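Type II restriction enzyme MunI (Mycoplasma, PDB 1D02) recognises the double-stranded DNA sequence 5'-CAATTG-3' as a homodimer and cuts each strand after the first cytosine, leaving 5'-phosphate ends. Local coordinates at residues 26-31 against 81-86; 93-98 against 147-152; 100-105 against 117-122; 156-161 against 180-185. The protein carries 1 engineered substitution. All coordinates share one frame; numbering follows the deposited sequence.

Contact 1: 26-31 against 81-86. Engineered in segment 81-86: Ala83 (natural residue Asp). With nucleotides of chain A.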
# COMPACT_ATOMS: atom_id res chain seq x y z
N ASN D 26 -8.10 15.18 19.54
CA ASN D 26 -8.00 14.15 18.51
C ASN D 26 -7.98 14.94 17.19
O ASN D 26 -8.14 16.18 17.21
CB ASN D 26 -9.18 13.18 18.57
CG ASN D 26 -10.52 13.87 18.53
OD1 ASN D 26 -10.87 14.49 17.53
ND2 ASN D 26 -11.28 13.77 19.62
N LEU D 27 -7.75 14.28 16.06
CA LEU D 27 -7.64 15.01 14.80
C LEU D 27 -8.88 15.82 14.45
O LEU D 27 -8.79 16.93 13.90
CB LEU D 27 -7.30 14.06 13.63
CG LEU D 27 -7.07 14.72 12.26
CD1 LEU D 27 -5.98 13.91 11.53
CD2 LEU D 27 -8.36 14.76 11.43
N TYR D 28 -10.04 15.26 14.76
CA TYR D 28 -11.30 15.92 14.45
C TYR D 28 -11.58 17.18 15.27
O TYR D 28 -11.89 18.23 14.67
CB TYR D 28 -12.45 14.93 14.59
CG TYR D 28 -12.20 13.69 13.77
CD1 TYR D 28 -11.64 12.53 14.34
CD2 TYR D 28 -12.49 13.68 12.42
CE1 TYR D 28 -11.37 11.40 13.54
CE2 TYR D 28 -12.23 12.58 11.63
CZ TYR D 28 -11.68 11.45 12.18
OH TYR D 28 -11.42 10.39 11.34
N ASN D 29 -11.50 17.12 16.59
CA ASN D 29 -11.81 18.37 17.30
C ASN D 29 -10.74 19.45 17.09
O ASN D 29 -11.05 20.63 17.06
CB ASN D 29 -12.17 18.14 18.80
CG ASN D 29 -11.06 17.52 19.63
OD1 ASN D 29 -9.94 17.31 19.19
ND2 ASN D 29 -11.38 17.24 20.90
N VAL D 30 -9.51 19.03 16.84
CA VAL D 30 -8.42 19.96 16.58
C VAL D 30 -8.67 20.69 15.24
O VAL D 30 -8.64 21.93 15.18
CB VAL D 30 -7.06 19.19 16.51
CG1 VAL D 30 -5.98 20.00 15.78
CG2 VAL D 30 -6.59 18.86 17.95
N PHE D 31 -8.95 19.95 14.17
CA PHE D 31 -9.18 20.66 12.91
C PHE D 31 -10.50 21.41 12.90
O PHE D 31 -10.58 22.48 12.29
CB PHE D 31 -9.08 19.70 11.71
CG PHE D 31 -7.67 19.53 11.21
CD1 PHE D 31 -6.97 18.34 11.38
CD2 PHE D 31 -7.02 20.61 10.59
CE1 PHE D 31 -5.67 18.22 10.94
CE2 PHE D 31 -5.70 20.49 10.15
CZ PHE D 31 -5.03 19.29 10.33
N SER D 81 -13.79 4.67 2.17
CA SER D 81 -14.27 5.64 3.13
C SER D 81 -13.06 6.17 3.89
O SER D 81 -12.61 5.55 4.87
CB SER D 81 -15.28 4.94 4.05
OG SER D 81 -15.66 5.79 5.13
N PRO D 82 -12.48 7.28 3.41
CA PRO D 82 -11.31 7.87 4.08
C PRO D 82 -11.65 8.24 5.52
O PRO D 82 -12.80 8.52 5.83
CB PRO D 82 -11.01 9.11 3.25
CG PRO D 82 -11.46 8.73 1.89
CD PRO D 82 -12.79 8.02 2.17
N ALA D 83 -10.64 8.26 6.38
CA ALA D 83 -10.83 8.64 7.78
C ALA D 83 -11.30 10.10 7.87
O ALA D 83 -12.11 10.46 8.73
CB ALA D 83 -9.52 8.49 8.55
N PHE D 84 -10.79 10.94 6.97
CA PHE D 84 -11.19 12.35 6.97
C PHE D 84 -10.87 13.01 5.64
O PHE D 84 -10.26 12.40 4.76
CB PHE D 84 -10.47 13.10 8.13
CG PHE D 84 -8.97 13.28 7.94
CD1 PHE D 84 -8.44 14.43 7.36
CD2 PHE D 84 -8.07 12.29 8.37
CE1 PHE D 84 -7.07 14.59 7.22
CE2 PHE D 84 -6.70 12.45 8.23
CZ PHE D 84 -6.19 13.61 7.65
N ALA D 85 -11.34 14.24 5.46
CA ALA D 85 -10.99 15.01 4.27
C ALA D 85 -11.01 16.45 4.71
O ALA D 85 -11.77 16.82 5.61
CB ALA D 85 -12.00 14.82 3.11
N ILE D 86 -10.18 17.26 4.07
CA ILE D 86 -10.16 18.69 4.35
C ILE D 86 -10.50 19.38 3.03
O ILE D 86 -9.80 19.18 2.02
CB ILE D 86 -8.78 19.17 4.82
CG1 ILE D 86 -8.51 18.59 6.20
CG2 ILE D 86 -8.74 20.70 4.87
CD1 ILE D 86 -7.14 18.82 6.71
P DC A 3 -12.69 1.26 3.42
OP1 DC A 3 -12.13 2.57 3.04
OP2 DC A 3 -12.21 0.04 2.76
O5' DC A 3 -12.47 1.12 5.00
C5' DC A 3 -12.94 2.14 5.86
C4' DC A 3 -12.41 1.94 7.26
O4' DC A 3 -13.04 0.77 7.85
C3' DC A 3 -10.90 1.74 7.41
O3' DC A 3 -10.55 2.42 8.61
C2' DC A 3 -10.78 0.23 7.56
C1' DC A 3 -12.05 -0.13 8.32
N1 DC A 3 -12.54 -1.51 8.07
C2 DC A 3 -12.81 -2.35 9.18
O2 DC A 3 -12.66 -1.91 10.32
N3 DC A 3 -13.23 -3.62 8.96
C4 DC A 3 -13.38 -4.07 7.71
N4 DC A 3 -13.76 -5.36 7.56
C5 DC A 3 -13.14 -3.24 6.57
C6 DC A 3 -12.72 -1.97 6.80

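Contact 2: 93-98 against 147-152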
# COMPACT_ATOMS: atom_id res chain seq x y z
N LYS D 93 -11.32 22.27 -3.75
CA LYS D 93 -10.24 21.29 -3.79
C LYS D 93 -10.29 20.56 -2.44
O LYS D 93 -10.59 21.16 -1.39
CB LYS D 93 -8.88 21.95 -4.00
CG LYS D 93 -8.68 22.41 -5.44
CD LYS D 93 -7.26 22.90 -5.71
CE LYS D 93 -7.09 23.26 -7.20
NZ LYS D 93 -5.73 23.78 -7.46
N ILE D 94 -10.02 19.26 -2.47
CA ILE D 94 -10.10 18.43 -1.27
C ILE D 94 -8.87 17.55 -1.08
O ILE D 94 -8.35 16.97 -2.04
CB ILE D 94 -11.31 17.47 -1.36
CG1 ILE D 94 -12.59 18.26 -1.60
CG2 ILE D 94 -11.43 16.64 -0.07
CD1 ILE D 94 -13.78 17.44 -2.05
N LEU D 95 -8.43 17.46 0.17
CA LEU D 95 -7.29 16.61 0.54
C LEU D 95 -7.93 15.47 1.34
O LEU D 95 -8.62 15.73 2.32
CB LEU D 95 -6.30 17.38 1.44
CG LEU D 95 -5.19 16.55 2.10
CD1 LEU D 95 -4.24 16.08 1.00
CD2 LEU D 95 -4.44 17.38 3.14
N PHE D 96 -7.72 14.23 0.91
CA PHE D 96 -8.30 13.08 1.60
C PHE D 96 -7.28 12.52 2.58
O PHE D 96 -6.08 12.55 2.31
CB PHE D 96 -8.73 12.03 0.56
CG PHE D 96 -9.90 12.47 -0.25
CD1 PHE D 96 -9.73 12.98 -1.54
CD2 PHE D 96 -11.18 12.45 0.30
CE1 PHE D 96 -10.83 13.47 -2.26
CE2 PHE D 96 -12.27 12.93 -0.41
CZ PHE D 96 -12.10 13.44 -1.69
N GLY D 97 -7.75 12.04 3.73
CA GLY D 97 -6.79 11.57 4.70
C GLY D 97 -7.06 10.24 5.36
O GLY D 97 -8.17 9.71 5.29
N GLU D 98 -6.03 9.71 6.01
CA GLU D 98 -6.15 8.45 6.74
C GLU D 98 -5.49 8.64 8.10
O GLU D 98 -4.67 9.54 8.29
CB GLU D 98 -5.42 7.31 6.00
CG GLU D 98 -5.99 6.93 4.64
CD GLU D 98 -7.48 6.63 4.66
OE1 GLU D 98 -8.03 6.24 5.72
OE2 GLU D 98 -8.13 6.78 3.59
N PRO D 147 -2.04 13.29 -3.46
CA PRO D 147 -3.37 13.77 -3.09
C PRO D 147 -3.95 13.31 -1.76
O PRO D 147 -5.13 13.53 -1.50
CB PRO D 147 -4.23 13.32 -4.26
CG PRO D 147 -3.59 11.98 -4.62
CD PRO D 147 -2.11 12.28 -4.54
N PHE D 148 -3.14 12.66 -0.93
CA PHE D 148 -3.62 12.17 0.35
C PHE D 148 -2.64 12.50 1.45
O PHE D 148 -1.49 12.88 1.19
CB PHE D 148 -3.82 10.64 0.29
CG PHE D 148 -2.54 9.88 -0.01
CD1 PHE D 148 -1.69 9.51 1.03
CD2 PHE D 148 -2.21 9.54 -1.32
CE1 PHE D 148 -0.51 8.80 0.76
CE2 PHE D 148 -1.04 8.84 -1.60
CZ PHE D 148 -0.18 8.46 -0.57
N TRP D 149 -3.10 12.37 2.69
CA TRP D 149 -2.27 12.65 3.85
C TRP D 149 -2.55 11.59 4.89
O TRP D 149 -3.69 11.44 5.33
CB TRP D 149 -2.61 14.04 4.39
CG TRP D 149 -1.80 14.47 5.58
CD1 TRP D 149 -0.50 14.14 5.85
CD2 TRP D 149 -2.20 15.39 6.59
NE1 TRP D 149 -0.07 14.80 6.98
CE2 TRP D 149 -1.09 15.58 7.46
CE3 TRP D 149 -3.39 16.09 6.86
CZ2 TRP D 149 -1.13 16.44 8.57
CZ3 TRP D 149 -3.43 16.94 7.97
CH2 TRP D 149 -2.31 17.10 8.81
N VAL D 150 -1.52 10.84 5.27
CA VAL D 150 -1.68 9.77 6.25
C VAL D 150 -1.09 10.27 7.58
O VAL D 150 0.07 10.69 7.65
CB VAL D 150 -0.94 8.48 5.82
CG1 VAL D 150 -1.05 7.42 6.92
CG2 VAL D 150 -1.54 7.91 4.50
N VAL D 151 -1.93 10.29 8.61
CA VAL D 151 -1.49 10.70 9.94
C VAL D 151 -1.33 9.45 10.80
O VAL D 151 -2.29 8.67 10.96
CB VAL D 151 -2.50 11.65 10.60
CG1 VAL D 151 -2.05 11.99 12.02
CG2 VAL D 151 -2.62 12.93 9.75
N PHE D 152 -0.12 9.22 11.31
CA PHE D 152 0.17 8.07 12.16
C PHE D 152 0.06 8.52 13.61
O PHE D 152 0.39 9.67 13.93
CB PHE D 152 1.58 7.52 11.89
CG PHE D 152 1.76 6.92 10.51
CD1 PHE D 152 2.28 7.69 9.47
CD2 PHE D 152 1.40 5.61 10.26
CE1 PHE D 152 2.44 7.15 8.18
CE2 PHE D 152 1.55 5.06 8.98
CZ PHE D 152 2.07 5.83 7.93
O HOH W 1 -6.98 14.87 -2.80

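Contact 3: 100-105 against 117-122. With nucleotides of chain A.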
# COMPACT_ATOMS: atom_id res chain seq x y z
N LYS D 100 -3.61 6.17 10.92
CA LYS D 100 -3.14 4.82 11.22
C LYS D 100 -2.56 4.80 12.62
O LYS D 100 -1.53 5.41 12.89
CB LYS D 100 -2.08 4.41 10.17
CG LYS D 100 -2.72 4.01 8.83
CD LYS D 100 -3.53 2.72 9.01
CE LYS D 100 -4.55 2.47 7.90
NZ LYS D 100 -5.66 3.47 7.93
N ARG D 101 -3.26 4.14 13.54
CA ARG D 101 -2.81 4.06 14.93
C ARG D 101 -2.20 2.69 15.12
O ARG D 101 -2.77 1.70 14.69
CB ARG D 101 -3.99 4.19 15.90
CG ARG D 101 -4.92 5.35 15.58
CD ARG D 101 -6.10 5.48 16.57
NE ARG D 101 -7.09 6.46 16.11
CZ ARG D 101 -8.01 6.22 15.16
NH1 ARG D 101 -8.07 5.03 14.58
NH2 ARG D 101 -8.85 7.18 14.79
N GLN D 102 -1.04 2.62 15.77
CA GLN D 102 -0.42 1.30 15.98
C GLN D 102 0.61 1.35 17.09
O GLN D 102 1.21 2.40 17.36
CB GLN D 102 0.26 0.84 14.68
CG GLN D 102 0.70 -0.64 14.65
CD GLN D 102 0.97 -1.11 13.22
OE1 GLN D 102 2.11 -1.50 12.85
NE2 GLN D 102 -0.06 -1.05 12.40
N ASP D 103 0.80 0.21 17.75
CA ASP D 103 1.79 0.11 18.81
C ASP D 103 3.19 0.13 18.21
O ASP D 103 3.35 0.24 16.99
CB ASP D 103 1.58 -1.17 19.64
CG ASP D 103 0.30 -1.12 20.45
OD1 ASP D 103 -0.12 -0.01 20.86
OD2 ASP D 103 -0.29 -2.20 20.70
N GLY D 104 4.21 0.06 19.07
CA GLY D 104 5.57 0.10 18.58
C GLY D 104 6.61 -0.19 19.64
O GLY D 104 6.33 -0.23 20.83
N TRP D 105 7.83 -0.41 19.19
CA TRP D 105 8.95 -0.66 20.09
C TRP D 105 9.44 0.69 20.62
O TRP D 105 10.02 1.49 19.87
CB TRP D 105 10.03 -1.39 19.30
CG TRP D 105 11.37 -1.51 19.94
CD1 TRP D 105 11.64 -1.69 21.27
CD2 TRP D 105 12.61 -1.58 19.26
NE1 TRP D 105 12.99 -1.87 21.45
CE2 TRP D 105 13.61 -1.81 20.23
CE3 TRP D 105 12.99 -1.48 17.91
CZ2 TRP D 105 14.96 -1.93 19.90
CZ3 TRP D 105 14.34 -1.61 17.58
CH2 TRP D 105 15.30 -1.83 18.57
N ASN D 117 2.38 -4.94 11.39
CA ASN D 117 2.50 -4.45 10.01
C ASN D 117 1.19 -4.04 9.35
O ASN D 117 1.16 -3.78 8.15
CB ASN D 117 3.18 -5.52 9.13
CG ASN D 117 2.43 -6.84 9.12
OD1 ASN D 117 1.44 -7.02 9.82
ND2 ASN D 117 2.91 -7.80 8.31
N ALA D 118 0.11 -3.94 10.12
CA ALA D 118 -1.16 -3.57 9.50
C ALA D 118 -1.10 -2.17 8.91
O ALA D 118 -1.87 -1.86 7.99
CB ALA D 118 -2.31 -3.66 10.54
N HIS D 119 -0.21 -1.32 9.42
CA HIS D 119 -0.10 0.05 8.88
C HIS D 119 0.21 0.05 7.39
O HIS D 119 0.00 1.06 6.69
CB HIS D 119 0.97 0.88 9.60
CG HIS D 119 2.36 0.31 9.49
ND1 HIS D 119 2.69 -0.92 10.00
CD2 HIS D 119 3.50 0.84 8.97
CE1 HIS D 119 3.99 -1.14 9.80
NE2 HIS D 119 4.49 -0.08 9.18
N GLU D 120 0.73 -1.06 6.91
CA GLU D 120 1.03 -1.17 5.48
C GLU D 120 -0.22 -0.99 4.61
O GLU D 120 -0.13 -0.63 3.44
CB GLU D 120 1.63 -2.55 5.16
CG GLU D 120 3.03 -2.74 5.76
CD GLU D 120 3.52 -4.20 5.67
OE1 GLU D 120 2.72 -5.08 5.25
OE2 GLU D 120 4.68 -4.45 6.03
N ARG D 121 -1.40 -1.27 5.18
CA ARG D 121 -2.66 -1.13 4.44
C ARG D 121 -2.84 0.28 3.87
O ARG D 121 -3.49 0.47 2.83
CB ARG D 121 -3.86 -1.45 5.35
CG ARG D 121 -3.92 -2.92 5.90
CD ARG D 121 -5.09 -3.08 6.87
NE ARG D 121 -6.14 -2.28 6.31
CZ ARG D 121 -6.81 -1.31 6.92
NH1 ARG D 121 -6.64 -0.98 8.19
NH2 ARG D 121 -7.51 -0.49 6.16
N SER D 122 -2.29 1.27 4.57
CA SER D 122 -2.41 2.66 4.15
C SER D 122 -1.77 2.87 2.80
O SER D 122 -2.14 3.81 2.08
CB SER D 122 -1.79 3.61 5.17
OG SER D 122 -0.41 3.38 5.35
P DT A 6 -2.39 -2.17 17.37
OP1 DT A 6 -3.25 -1.14 18.00
OP2 DT A 6 -0.93 -1.94 17.24
O5' DT A 6 -2.60 -3.55 18.12
C5' DT A 6 -3.89 -3.87 18.58
C4' DT A 6 -4.23 -5.30 18.23
O4' DT A 6 -4.40 -5.44 16.80
C3' DT A 6 -3.14 -6.29 18.61
O3' DT A 6 -3.43 -6.86 19.88
C2' DT A 6 -3.20 -7.35 17.52
C1' DT A 6 -4.03 -6.76 16.39
N1 DT A 6 -3.20 -6.62 15.19
C2 DT A 6 -3.34 -7.52 14.15
O2 DT A 6 -4.17 -8.43 14.17
N3 DT A 6 -2.49 -7.32 13.09
C4 DT A 6 -1.54 -6.33 12.98
O4 DT A 6 -0.82 -6.28 11.97
C5 DT A 6 -1.46 -5.42 14.10
C7 DT A 6 -0.46 -4.31 14.07
C6 DT A 6 -2.28 -5.61 15.13
P DA A 5 -7.53 1.25 15.60
OP1 DA A 5 -8.07 1.22 16.98
OP2 DA A 5 -6.95 2.49 15.07
O5' DA A 5 -6.41 0.14 15.35
C5' DA A 5 -6.24 -0.94 16.24
C4' DA A 5 -5.28 -1.96 15.66
O4' DA A 5 -5.86 -2.58 14.49
C3' DA A 5 -3.85 -1.57 15.28
O3' DA A 5 -2.94 -2.48 15.90
C2' DA A 5 -3.78 -1.89 13.79
C1' DA A 5 -4.79 -3.03 13.70
N9 DA A 5 -5.31 -3.37 12.38
C8 DA A 5 -5.54 -2.52 11.31
N7 DA A 5 -6.02 -3.13 10.26
C5 DA A 5 -6.10 -4.46 10.64
C6 DA A 5 -6.53 -5.62 9.95
N6 DA A 5 -6.98 -5.62 8.69
N1 DA A 5 -6.48 -6.80 10.61
C2 DA A 5 -6.02 -6.80 11.87
N3 DA A 5 -5.60 -5.77 12.62
C4 DA A 5 -5.67 -4.62 11.94
P DA A 4 -9.06 2.35 9.22
OP1 DA A 4 -8.76 3.73 9.69
OP2 DA A 4 -8.10 1.65 8.32
O5' DA A 4 -9.28 1.45 10.50
C5' DA A 4 -10.24 1.80 11.49
C4' DA A 4 -10.09 0.91 12.70
O4' DA A 4 -10.47 -0.45 12.39
C3' DA A 4 -8.68 0.83 13.26
O3' DA A 4 -8.77 0.78 14.69
C2' DA A 4 -8.13 -0.46 12.66
C1' DA A 4 -9.37 -1.34 12.57
N9 DA A 4 -9.41 -2.29 11.45
C8 DA A 4 -9.29 -2.02 10.11
N7 DA A 4 -9.49 -3.07 9.34
C5 DA A 4 -9.75 -4.10 10.24
C6 DA A 4 -10.10 -5.45 10.04
N6 DA A 4 -10.24 -6.01 8.84
N1 DA A 4 -10.31 -6.21 11.14
C2 DA A 4 -10.19 -5.63 12.35
N3 DA A 4 -9.87 -4.38 12.66
C4 DA A 4 -9.67 -3.65 11.54

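Contact 4: 156-161 against 180-185. With nucleotides of chain B.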
# COMPACT_ATOMS: atom_id res chain seq x y z
N ILE D 156 3.88 3.61 17.40
CA ILE D 156 4.58 3.43 16.12
C ILE D 156 5.32 4.70 15.75
O ILE D 156 6.40 4.65 15.15
CB ILE D 156 3.59 3.04 14.98
CG1 ILE D 156 4.34 2.81 13.66
CG2 ILE D 156 2.52 4.11 14.81
CD1 ILE D 156 3.43 2.27 12.51
N THR D 157 4.79 5.86 16.16
CA THR D 157 5.41 7.14 15.80
C THR D 157 6.75 7.40 16.45
O THR D 157 7.43 8.36 16.10
CB THR D 157 4.51 8.33 16.16
OG1 THR D 157 4.29 8.35 17.57
CG2 THR D 157 3.17 8.23 15.46
N ARG D 158 7.14 6.56 17.41
CA ARG D 158 8.43 6.75 18.08
C ARG D 158 9.29 5.49 17.97
O ARG D 158 10.35 5.41 18.57
CB ARG D 158 8.19 7.11 19.56
CG ARG D 158 7.46 8.47 19.76
CD ARG D 158 7.42 8.90 21.23
NE ARG D 158 8.77 9.08 21.76
CZ ARG D 158 9.36 8.23 22.60
NH1 ARG D 158 8.72 7.14 23.01
NH2 ARG D 158 10.61 8.45 23.01
N ASP D 159 8.82 4.52 17.21
CA ASP D 159 9.54 3.25 17.03
C ASP D 159 10.66 3.52 16.02
O ASP D 159 10.41 3.97 14.91
CB ASP D 159 8.53 2.23 16.50
CG ASP D 159 9.14 0.87 16.17
OD1 ASP D 159 10.17 0.84 15.45
OD2 ASP D 159 8.56 -0.15 16.62
N PRO D 160 11.92 3.26 16.39
CA PRO D 160 13.07 3.50 15.53
C PRO D 160 13.09 2.81 14.17
O PRO D 160 13.61 3.35 13.19
CB PRO D 160 14.25 3.10 16.42
CG PRO D 160 13.69 2.01 17.21
CD PRO D 160 12.33 2.56 17.62
N LYS D 161 12.50 1.62 14.10
CA LYS D 161 12.44 0.91 12.83
C LYS D 161 11.26 1.42 11.98
O LYS D 161 11.41 1.73 10.79
CB LYS D 161 12.31 -0.60 13.07
CG LYS D 161 12.15 -1.40 11.79
CD LYS D 161 11.70 -2.85 12.06
CE LYS D 161 12.76 -3.61 12.82
NZ LYS D 161 12.49 -5.07 12.75
N TRP D 180 2.04 11.98 14.50
CA TRP D 180 1.49 12.76 15.61
C TRP D 180 1.81 11.94 16.85
O TRP D 180 1.10 10.99 17.18
CB TRP D 180 -0.02 12.95 15.43
CG TRP D 180 -0.59 14.05 16.29
CD1 TRP D 180 0.12 15.02 16.96
CD2 TRP D 180 -1.97 14.28 16.59
NE1 TRP D 180 -0.75 15.84 17.66
CE2 TRP D 180 -2.03 15.40 17.45
CE3 TRP D 180 -3.16 13.65 16.22
CZ2 TRP D 180 -3.23 15.90 17.95
CZ3 TRP D 180 -4.37 14.15 16.71
CH2 TRP D 180 -4.40 15.26 17.57
N ARG D 181 2.88 12.34 17.54
CA ARG D 181 3.36 11.60 18.69
C ARG D 181 2.56 11.74 19.98
O ARG D 181 1.85 12.72 20.17
CB ARG D 181 4.85 11.94 18.92
CG ARG D 181 5.70 11.56 17.68
CD ARG D 181 7.23 11.73 17.80
NE ARG D 181 7.82 11.01 16.66
CZ ARG D 181 8.17 11.56 15.50
NH1 ARG D 181 8.03 12.87 15.29
NH2 ARG D 181 8.56 10.78 14.51
N PRO D 182 2.67 10.75 20.87
CA PRO D 182 1.96 10.76 22.15
C PRO D 182 2.35 12.06 22.87
O PRO D 182 3.51 12.50 22.81
CB PRO D 182 2.55 9.54 22.87
CG PRO D 182 2.81 8.59 21.75
CD PRO D 182 3.43 9.50 20.69
N ASN D 183 1.40 12.71 23.49
CA ASN D 183 1.71 13.95 24.21
C ASN D 183 1.87 15.17 23.34
O ASN D 183 1.98 16.27 23.87
CB ASN D 183 2.98 13.84 25.07
CG ASN D 183 3.00 12.59 25.94
OD1 ASN D 183 2.00 12.22 26.55
ND2 ASN D 183 4.16 11.93 26.00
N GLU D 184 1.91 15.01 22.02
CA GLU D 184 2.06 16.18 21.16
C GLU D 184 0.71 16.87 21.08
O GLU D 184 -0.32 16.21 21.06
CB GLU D 184 2.53 15.77 19.78
CG GLU D 184 2.91 16.95 18.91
CD GLU D 184 3.92 17.86 19.59
OE1 GLU D 184 5.08 17.43 19.78
OE2 GLU D 184 3.56 19.01 19.95
N SER D 185 0.70 18.19 21.05
CA SER D 185 -0.58 18.88 20.98
C SER D 185 -1.06 19.01 19.54
O SER D 185 -0.33 18.68 18.61
CB SER D 185 -0.48 20.27 21.61
OG SER D 185 0.43 21.07 20.89
P DC B 2 13.89 -7.03 9.56
OP1 DC B 2 14.63 -6.73 8.31
OP2 DC B 2 13.61 -5.94 10.52
O5' DC B 2 12.52 -7.69 9.13
C5' DC B 2 12.57 -8.88 8.37
C4' DC B 2 11.18 -9.42 8.16
O4' DC B 2 10.75 -10.05 9.38
C3' DC B 2 10.09 -8.41 7.77
O3' DC B 2 9.66 -8.81 6.47
C2' DC B 2 9.05 -8.56 8.88
C1' DC B 2 9.35 -9.93 9.47
N1 DC B 2 8.99 -10.19 10.87
C2 DC B 2 8.24 -11.33 11.16
O2 DC B 2 7.91 -12.08 10.21
N3 DC B 2 7.89 -11.59 12.44
C4 DC B 2 8.30 -10.77 13.41
N4 DC B 2 7.97 -11.06 14.66
C5 DC B 2 9.08 -9.60 13.14
C6 DC B 2 9.39 -9.35 11.87

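Contact 1: 26-31 against 81-86
Leu27 and Phe84 meet at about a right angle, the leucine spreading both methyls over one face of the ring. CG of Leu27 stands anti to its backbone N (chi1 -176°). Beyond it, CD2 sits 3.9 Å from the centroid of the Phe84 ring, and Leu27 CD1 reaches the CE2-CZ rim, 3.7 Å from Phe84 CE2. One helical turn on, the roles are exchanged: Phe31 offers a ring face and Ile86 the methyl, with Ile86 CD1 4.2 Å from the centroid of the Phe31 ring. Both are CH-pi contacts, and they fix helix 27-34 against strand 84-88; the axes of 27-31 and 84-86 approach to 10.8 Å at 18°. Leu189 of helix 186-197 touches Leu27 and Phe31 as well. Tyr28 flanks this apolar core. Its CE2 passes Phe84 CB obliquely, and Tyr28 OH donates to Ala83 O at 2.7 Å, approaching from above the carbonyl plane. Ala83 is an engineered residue, aspartate in the natural enzyme; with Phe84 it faces Gly97 in a classic beta bulge. At the helix start Asn26 and Asn29 form a capping box, Asn29 N donating to Asn26 OD1 at 2.9 Å. The chemistry thus divides: dispersion seats the helix on the sheet, while the single Tyr28 bond ties it to the bulge, two residues after Ser81, whose N binds OP1 of DC3 of chain A.

Contact 2: 93-98 against 147-152
Trp149 is gripped through both backbone polar atoms by the neighbouring strand: its N donates to Phe96 O at 3.0 Å, and its O accepts from Glu98 N, also at 3.0 Å. Glu98 O then takes Val151 N at 2.9 Å in an almost straight bond (178° at the hydrogen). Phe96 O is also approached by Phe148 CA, a CA-H...O contact of 3.2 Å. These bonds pair Phe96 with Phe148, Gly97 with Trp149 and Glu98 with Val150 in parallel register, joining strands 93-101 and 148-153 at the centre of the mixed five-stranded sheet that forms the core of this PDDEXK-clan nuclease. On the other flank Gly97 is backbone-bonded to Phe84, and Glu98 OE1 accepts a weak hydrogen bond from Ala83 N. Toward Pro147 the pairing gives way to water, which donates to both Ile94 O and Pro147 O, each 2.6 Å from its oxygen. Phe96 N, buried here, has no hydrogen-bond partner in the model. Leu95 CD1 lies on the Pro147 carbonyl, and Leu95 CD2 comes 4.0 Å from Trp149 CB. Val151 CG2 sits over the centre of one face of the Trp149 ring, and helix 186-197 packs against the indole through Leu189, Phe193 and Leu197.

Contact 3: 100-105 against 117-122
Lys100 lays its aliphatic chain against Ser122, with CG 3.8 Å from Ser122 CB, before turning toward the DNA. The Lys100 chain bends at chi2 (-67°) and again at chi4, the last bend setting NZ, which donates to OP2 of DA4 of chain A at 3.1 Å. Lys100 lies near the end of strand 93-101, two residues after Glu98, a spacing consistent with the E-x-K part of the PDDEXK motif. At the other end the Gln102 amide stands across the His119 ring, their planes 77° apart; NE2 of His119 is bonded to Glu165. These two pairs make up the close-packed side. Between them Arg101 points its CB away from 117-122, and NH1 of Arg101 donates to OP2 of DA5 of chain A at 2.8 Å. Beyond Gln102 the chain leaves the 3-10 segment 118-122: Asp103, exposed to solvent, gives its N to OP2 of DT6 of chain A at 2.8 Å. Arg121 crosses Lys100 at about a right angle, its NE in a salt bridge with Glu120 of the second subunit. OP2 of DA4 takes Lys100 NZ and both terminal nitrogens of Arg121, while Arg121 NH1 also bonds N7 of DA5 at 3.0 Å, an arrangement that would tie phosphate binding to contact with a base.

Contact 4: 156-161 against 180-185
Thr157 O receives two N-H groups of the Arg181 guanidinium: NE of Arg181 donates at 2.7 Å from above the carbonyl plane, and NH2 of Arg181 adds a weak bond at 3.1 Å. One carbonyl at a 3-10 turn is thus held by the edge of a cation. The arginine opens a type II beta turn, Arg181 to Glu184, in the link between strand 177-180 and helix 186-197, closed by Glu184 N donating to Arg181 O. The Arg181 chain runs extended from CG to NE, which brings NE to Thr157 O. Polar ends nearby look elsewhere: Thr157 OG1 bonds to Gly154 O, while Arg158 bonds through NE to Glu65 O of the second subunit and through NH2 to Glu107. Further along the chain, Asp159 is the N-cap of helix 160-170, accepting from Lys161 N, and Lys161 NZ reaches OP2 of DC2 of chain B at 2.6 Å. Packing fills in around the bonded pair. The Thr157 and Arg181 side chains run antiparallel past one another, Arg181 CG beside Thr157 OG1, and Arg158 CG rests against Arg181 CD at 3.8 Å, with the two guanidinium planes almost perpendicular (88°). Thr157 CG2 lies over the backbone of Trp180, 3.9 Å from Trp180 O, and Pro182 CD lies 3.4 Å from Thr157 OG1.

Along the chain contact 1 closes before contact 2 opens, contact 3 falls in sequence between segments 93-98 and 147-152, and contact 4 comes last. Contacts 1 and 2, with centres about 9 Å apart, share the central sheet through adjacent strands 84-88 and 93-101. Strand 93-101 then runs on into contact 3, about 17 Å from contact 2 between centres, where Lys100 N bonds to Val151 O. Contacts 3 and 4 lie about 12 Å apart between centres, joined by the hydrogen bond from Trp105 N to Asp159 OD2, and both touch the second subunit. Trp180 also links contact 4 back to contact 1, packing on Leu27. One sheet thus connects the buried core to the surfaces that meet DNA and the partner subunit.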